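DNA mismatch repair protein MutS (Thermus aquaticus, PDB 1EWQ) binds mismatched DNA, probably carrying out the recognition step of mismatch repair, and has a weak ATPase activity. Local coordinates at residues 440-443 / 447-450; 465-470 / 475-480. All blocks are in the same frame, centred on the assembly; numbering follows the deposited sequence.

Contacts 1 and 2 are the two hairpins of one four-stranded antiparallel sheet, ordered 439-443, 449-453, 473-477, 465-469, with centres about 9 Å apart. The inner strands join them: Leu450 O lies 2.9 Å from Tyr476 N, a probable hydrogen bond, and the Tyr449 ring packs on Arg475. Contact 1 is partly buried and none of its touching residues is exposed; its chemistry is aromatic, with tyrosines turned to both faces. Contact 2 is mostly buried, but Arg465 and Pro466 are exposed on its edge strand. It is the more polar of the two, built on a beta bulge and an arginine that grips a DNA phosphate.

Contact 1: residues 440-443 / 447-450; sequences VGYN and GYYL
Gly441 and Tyr449 form a hydrogen-bonded antiparallel pair, with Gly441 N 3.0 Å from Tyr449 O and Tyr449 N 3.1 Å from Gly441 O. Next to the turn, Gly447 N donates to Asn443 O at 2.8 Å, whereas the return bond from Asn443 N to Gly447 O is weak. Tyr449 O takes a second contact, the CA-H of Val440, at a CA-to-O distance of 3.1 Å.

Aromatic packing differs on the two faces. On the face shared with Val440 and Leu450, Tyr442 and Tyr448 make an edge-to-face pair: Tyr442 CD1 stands 3.4 Å above the centre of the Tyr448 ring, and the planes meet at 54°. Phe422 stacks on Tyr448 as well, while Tyr442 OH is hydrogen-bonded to Tyr489 OH. On the other face the Tyr449 ring folds back across its partner strand. Its CG sits between the backbone N and the carbonyl carbon (chi1 59°), which lays the ring over Gly441, with CZ 3.4 Å from Gly441 C; the glycine, having no side chain, leaves room for it.

Polar ends meet through water. Tyr449 OH lies 2.7 Å from a water O that also receives a weak bond from Asn443 ND2, while Asn443 OD1 is held by Phe446 N. Asn443 also packs on a phosphate of the bound DNA.

Paired backbones and a short connection make this a beta hairpin, one of the two hairpins of the four-stranded sheet, resting on helices 406-433 and 479-511 through its Tyr448 face.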
loop_
_atom_site.group_PDB
_atom_site.type_symbol
_atom_site.label_atom_id
_atom_site.label_comp_id
_atom_site.label_asym_id
_atom_site.label_seq_id
_atom_site.Cartn_x
_atom_site.Cartn_y
_atom_site.Cartn_z
ATOM N N VAL C 440 -2.418 -15.960 53.842
ATOM C CA VAL C 440 -1.549 -16.910 53.169
ATOM C C VAL C 440 -1.648 -16.492 51.706
ATOM O O VAL C 440 -2.718 -16.563 51.105
ATOM C CB VAL C 440 -2.042 -18.365 53.308
ATOM C CG1 VAL C 440 -1.339 -19.247 52.272
ATOM C CG2 VAL C 440 -1.754 -18.881 54.717
ATOM N N GLY C 441 -0.544 -16.029 51.140
ATOM C CA GLY C 441 -0.570 -15.603 49.756
ATOM C C GLY C 441 0.448 -16.351 48.938
ATOM O O GLY C 441 1.110 -17.272 49.435
ATOM N N TYR C 442 0.588 -15.948 47.678
ATOM C CA TYR C 442 1.534 -16.595 46.786
ATOM C C TYR C 442 1.972 -15.733 45.596
ATOM O O TYR C 442 1.192 -14.945 45.069
ATOM C CB TYR C 442 0.915 -17.903 46.260
ATOM C CG TYR C 442 1.729 -18.552 45.164
ATOM C CD1 TYR C 442 2.649 -19.556 45.456
ATOM C CD2 TYR C 442 1.655 -18.087 43.845
ATOM C CE1 TYR C 442 3.484 -20.073 44.475
ATOM C CE2 TYR C 442 2.487 -18.595 42.857
ATOM C CZ TYR C 442 3.402 -19.586 43.179
ATOM O OH TYR C 442 4.254 -20.074 42.218
ATOM N N ASN C 443 3.235 -15.886 45.200
ATOM C CA ASN C 443 3.792 -15.226 44.017
ATOM C C ASN C 443 4.956 -16.087 43.538
ATOM O O ASN C 443 5.623 -16.745 44.338
ATOM C CB ASN C 443 4.243 -13.768 44.265
ATOM C CG ASN C 443 5.472 -13.649 45.157
ATOM O OD1 ASN C 443 6.470 -14.355 44.981
ATOM N ND2 ASN C 443 5.411 -12.718 46.111
ATOM N N GLY C 447 7.074 -17.945 46.360
ATOM C CA GLY C 447 6.275 -19.131 46.640
ATOM C C GLY C 447 5.168 -18.833 47.636
ATOM O O GLY C 447 4.683 -17.704 47.700
ATOM N N TYR C 448 4.755 -19.833 48.413
ATOM C CA TYR C 448 3.702 -19.627 49.407
ATOM C C TYR C 448 4.239 -18.928 50.646
ATOM O O TYR C 448 5.379 -19.142 51.036
ATOM C CB TYR C 448 3.060 -20.954 49.799
ATOM C CG TYR C 448 2.244 -21.557 48.683
ATOM C CD1 TYR C 448 2.852 -22.280 47.658
ATOM C CD2 TYR C 448 0.867 -21.352 48.618
ATOM C CE1 TYR C 448 2.105 -22.780 46.595
ATOM C CE2 TYR C 448 0.113 -21.848 47.558
ATOM C CZ TYR C 448 0.738 -22.559 46.552
ATOM O OH TYR C 448 -0.013 -23.052 45.509
ATOM N N TYR C 449 3.412 -18.107 51.278
ATOM C CA TYR C 449 3.862 -17.369 52.456
ATOM C C TYR C 449 2.738 -16.906 53.373
ATOM O O TYR C 449 1.564 -16.940 53.009
ATOM C CB TYR C 449 4.666 -16.137 52.009
ATOM C CG TYR C 449 3.866 -15.191 51.135
ATOM C CD1 TYR C 449 2.822 -14.417 51.669
ATOM C CD2 TYR C 449 4.111 -15.105 49.766
ATOM C CE1 TYR C 449 2.042 -13.582 50.857
ATOM C CE2 TYR C 449 3.336 -14.280 48.943
ATOM C CZ TYR C 449 2.304 -13.524 49.492
ATOM O OH TYR C 449 1.530 -12.736 48.667
ATOM N N LEU C 450 3.132 -16.466 54.567
ATOM C CA LEU C 450 2.218 -15.936 55.577
ATOM C C LEU C 450 2.487 -14.437 55.549
ATOM O O LEU C 450 3.647 -14.013 55.551
ATOM C CB LEU C 450 2.561 -16.501 56.957
ATOM C CG LEU C 450 2.333 -17.998 57.148
ATOM C CD1 LEU C 450 3.262 -18.530 58.223
ATOM C CD2 LEU C 450 0.869 -18.244 57.503
HETATM O O HOH W 1 2.224 -11.743 46.299
#

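Contact 2: residues 465-470 / 475-480; sequences RPVQTL and RYTLPE. With nucleotides of chain A.
Val467 and Gln468 both face Arg475 across the strands, and its carbonyl takes both amides: Val467 N approaches Arg475 O at 2.6 Å and Gln468 N at 3.1 Å. The two donors are not equivalent, since Val467 N is tilted 18° from the carbonyl plane and Gln468 N stands 37° out of it. The extra residue shifts the register by one between Pro466 and Gln468. Arg475 N returns a bond to Gln468 O at 2.8 Å, which completes the bulge; on the Pro466 side Arg465 N donates to Thr477 O at 2.9 Å.

Bends at its second and third torsions bring the Arg465 guanidinium flat onto Thr477, whose CG2 lies 3.5 Å above the guanidinium plane, over its centre. Val467 CG2 packs closely against Thr477 OG1, and the Tyr476 ring meets the exposed Pro466.

Arg475 is extended from CG to NE and presents the edge of its guanidinium to the phosphate of DT19 of chain A. NH1 reaches OP1 of that nucleotide in a short bond of 2.5 Å, and NH2 reaches its OP2 at 3.1 Å; the phosphorus lies in the guanidinium plane. Leu470 CD1 lies over one guanidinium face, 3.6 Å from Arg475 NE. A salt bridge from NH2 to Glu451 probably helps to orient the group.

Thr469 N is hydrogen-bonded to Thr469 OG1 of the second subunit, which places this edge strand at a subunit contact. Together these features define a beta hairpin with a classic beta bulge, whose inner strand delivers a bidentate arginine-phosphate contact to the DNA backbone.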
loop_
_atom_site.group_PDB
_atom_site.type_symbol
_atom_site.label_atom_id
_atom_site.label_comp_id
_atom_site.label_asym_id
_atom_site.label_seq_id
_atom_site.Cartn_x
_atom_site.Cartn_y
_atom_site.Cartn_z
ATOM N N ARG C 465 9.625 -17.478 59.810
ATOM C CA ARG C 465 10.911 -17.166 59.210
ATOM C C ARG C 465 10.680 -16.084 58.152
ATOM O O ARG C 465 9.964 -16.298 57.176
ATOM C CB ARG C 465 11.529 -18.425 58.578
ATOM C CG ARG C 465 12.919 -18.223 57.960
ATOM C CD ARG C 465 12.898 -18.418 56.430
ATOM N NE ARG C 465 12.761 -19.825 56.039
ATOM C CZ ARG C 465 12.479 -20.253 54.805
ATOM N NH1 ARG C 465 12.295 -19.388 53.812
ATOM N NH2 ARG C 465 12.378 -21.560 54.564
ATOM N N PRO C 466 11.267 -14.896 58.360
ATOM C CA PRO C 466 11.156 -13.751 57.453
ATOM C C PRO C 466 11.505 -14.188 56.041
ATOM O O PRO C 466 12.487 -14.897 55.839
ATOM C CB PRO C 466 12.180 -12.765 58.015
ATOM C CG PRO C 466 12.160 -13.076 59.492
ATOM C CD PRO C 466 12.149 -14.583 59.498
ATOM N N VAL C 467 10.702 -13.776 55.068
ATOM C CA VAL C 467 10.963 -14.149 53.679
ATOM C C VAL C 467 10.996 -12.945 52.741
ATOM O O VAL C 467 11.876 -12.834 51.877
ATOM C CB VAL C 467 9.904 -15.167 53.174
ATOM C CG1 VAL C 467 9.986 -15.313 51.667
ATOM C CG2 VAL C 467 10.143 -16.517 53.826
ATOM N N GLN C 468 10.040 -12.041 52.910
ATOM C CA GLN C 468 9.978 -10.865 52.058
ATOM C C GLN C 468 9.515 -9.658 52.851
ATOM O O GLN C 468 8.514 -9.724 53.575
ATOM C CB GLN C 468 9.020 -11.105 50.880
ATOM C CG GLN C 468 8.926 -9.926 49.907
ATOM C CD GLN C 468 7.813 -10.081 48.867
ATOM O OE1 GLN C 468 7.698 -9.271 47.945
ATOM N NE2 GLN C 468 6.988 -11.111 49.020
ATOM N N THR C 469 10.253 -8.561 52.718
ATOM C CA THR C 469 9.917 -7.327 53.402
ATOM C C THR C 469 9.310 -6.371 52.383
ATOM O O THR C 469 9.836 -6.197 51.281
ATOM C CB THR C 469 11.167 -6.643 54.021
ATOM O OG1 THR C 469 11.752 -7.497 55.016
ATOM C CG2 THR C 469 10.776 -5.310 54.665
ATOM N N LEU C 470 8.190 -5.764 52.749
ATOM C CA LEU C 470 7.539 -4.816 51.861
ATOM C C LEU C 470 7.395 -3.485 52.575
ATOM O O LEU C 470 7.803 -3.341 53.727
ATOM C CB LEU C 470 6.169 -5.344 51.409
ATOM C CG LEU C 470 6.247 -6.634 50.587
ATOM C CD1 LEU C 470 5.821 -7.819 51.445
ATOM C CD2 LEU C 470 5.358 -6.521 49.364
ATOM N N ARG C 475 6.402 -10.830 54.976
ATOM C CA ARG C 475 6.015 -12.199 54.713
ATOM C C ARG C 475 7.012 -13.179 55.316
ATOM O O ARG C 475 8.228 -12.945 55.319
ATOM C CB ARG C 475 5.854 -12.398 53.202
ATOM C CG ARG C 475 4.729 -11.537 52.648
ATOM C CD ARG C 475 4.756 -11.397 51.140
ATOM N NE ARG C 475 3.625 -10.590 50.689
ATOM C CZ ARG C 475 3.494 -10.090 49.463
ATOM N NH1 ARG C 475 4.426 -10.310 48.547
ATOM N NH2 ARG C 475 2.426 -9.361 49.158
ATOM N N TYR C 476 6.478 -14.275 55.844
ATOM C CA TYR C 476 7.295 -15.287 56.490
ATOM C C TYR C 476 7.008 -16.682 55.975
ATOM O O TYR C 476 6.185 -16.890 55.083
ATOM C CB TYR C 476 7.060 -15.285 58.002
ATOM C CG TYR C 476 7.018 -13.915 58.639
ATOM C CD1 TYR C 476 5.881 -13.114 58.530
ATOM C CD2 TYR C 476 8.104 -13.430 59.370
ATOM C CE1 TYR C 476 5.819 -11.865 59.131
ATOM C CE2 TYR C 476 8.056 -12.177 59.982
ATOM C CZ TYR C 476 6.908 -11.401 59.858
ATOM O OH TYR C 476 6.842 -10.160 60.448
ATOM N N THR C 477 7.689 -17.642 56.585
ATOM C CA THR C 477 7.547 -19.032 56.216
ATOM C C THR C 477 7.606 -19.922 57.444
ATOM O O THR C 477 8.251 -19.588 58.438
ATOM C CB THR C 477 8.672 -19.438 55.237
ATOM O OG1 THR C 477 8.301 -19.060 53.908
ATOM C CG2 THR C 477 8.940 -20.915 55.296
ATOM N N LEU C 478 6.901 -21.041 57.372
ATOM C CA LEU C 478 6.908 -22.032 58.432
ATOM C C LEU C 478 7.459 -23.281 57.746
ATOM O O LEU C 478 7.297 -23.454 56.536
ATOM C CB LEU C 478 5.491 -22.299 58.961
ATOM C CG LEU C 478 4.822 -21.253 59.863
ATOM C CD1 LEU C 478 3.510 -21.814 60.384
ATOM C CD2 LEU C 478 5.725 -20.906 61.039
ATOM N N PRO C 479 8.142 -24.152 58.502
ATOM C CA PRO C 479 8.725 -25.390 57.972
ATOM C C PRO C 479 7.728 -26.307 57.239
ATOM O O PRO C 479 8.053 -26.897 56.203
ATOM C CB PRO C 479 9.310 -26.047 59.219
ATOM C CG PRO C 479 9.739 -24.856 60.041
ATOM C CD PRO C 479 8.536 -23.943 59.908
ATOM N N GLU C 480 6.521 -26.426 57.786
ATOM C CA GLU C 480 5.476 -27.267 57.201
ATOM C C GLU C 480 5.115 -26.849 55.778
ATOM O O GLU C 480 4.777 -27.684 54.939
ATOM C CB GLU C 480 4.215 -27.203 58.071
ATOM C CG GLU C 480 3.899 -28.467 58.864
ATOM C CD GLU C 480 3.283 -29.570 58.012
ATOM O OE1 GLU C 480 4.001 -30.155 57.166
ATOM O OE2 GLU C 480 2.072 -29.845 58.187
ATOM P P DT A 19 3.577 -8.488 45.703
ATOM O OP1 DT A 19 4.766 -9.165 46.303
ATOM O OP2 DT A 19 2.202 -8.899 46.091
ATOM O "O5'" DT A 19 3.725 -6.945 46.012
ATOM C "C5'" DT A 19 3.530 -6.007 44.981
ATOM C "C4'" DT A 19 4.333 -4.766 45.259
ATOM O "O4'" DT A 19 4.077 -3.857 44.174
ATOM C "C3'" DT A 19 3.894 -4.046 46.527
ATOM O "O3'" DT A 19 5.012 -3.405 47.139
ATOM C "C2'" DT A 19 2.833 -3.080 46.039
ATOM C "C1'" DT A 19 3.191 -2.827 44.578
ATOM N N1 DT A 19 2.036 -2.890 43.667
ATOM C C2 DT A 19 1.956 -1.955 42.669
ATOM O O2 DT A 19 2.790 -1.071 42.524
ATOM N N3 DT A 19 0.866 -2.091 41.845
ATOM C C4 DT A 19 -0.127 -3.047 41.927
ATOM O O4 DT A 19 -1.046 -3.044 41.114
ATOM C C5 DT A 19 0.021 -3.998 43.009
ATOM C C7 DT A 19 -1.001 -5.079 43.178
ATOM C C6 DT A 19 1.078 -3.868 43.814
ATOM P P DC A 20 4.836 -2.668 48.560
ATOM O OP1 DC A 20 6.185 -2.656 49.190
ATOM O OP2 DC A 20 3.683 -3.244 49.297
ATOM O "O5'" DC A 20 4.472 -1.179 48.141
ATOM C "C5'" DC A 20 5.329 -0.463 47.257
ATOM C "C4'" DC A 20 4.703 0.856 46.883
ATOM O "O4'" DC A 20 3.697 0.681 45.852
ATOM C "C3'" DC A 20 4.011 1.562 48.050
ATOM O "O3'" DC A 20 4.395 2.926 48.077
ATOM C "C2'" DC A 20 2.530 1.447 47.726
ATOM C "C1'" DC A 20 2.533 1.411 46.206
ATOM N N1 DC A 20 1.374 0.736 45.600
ATOM C C2 DC A 20 0.857 1.234 44.392
ATOM O O2 DC A 20 1.396 2.224 43.872
ATOM N N3 DC A 20 -0.211 0.619 43.824
ATOM C C4 DC A 20 -0.756 -0.449 44.415
ATOM N N4 DC A 20 -1.814 -1.024 43.824
ATOM C C5 DC A 20 -0.248 -0.975 45.640
ATOM C C6 DC A 20 0.804 -0.356 46.194
#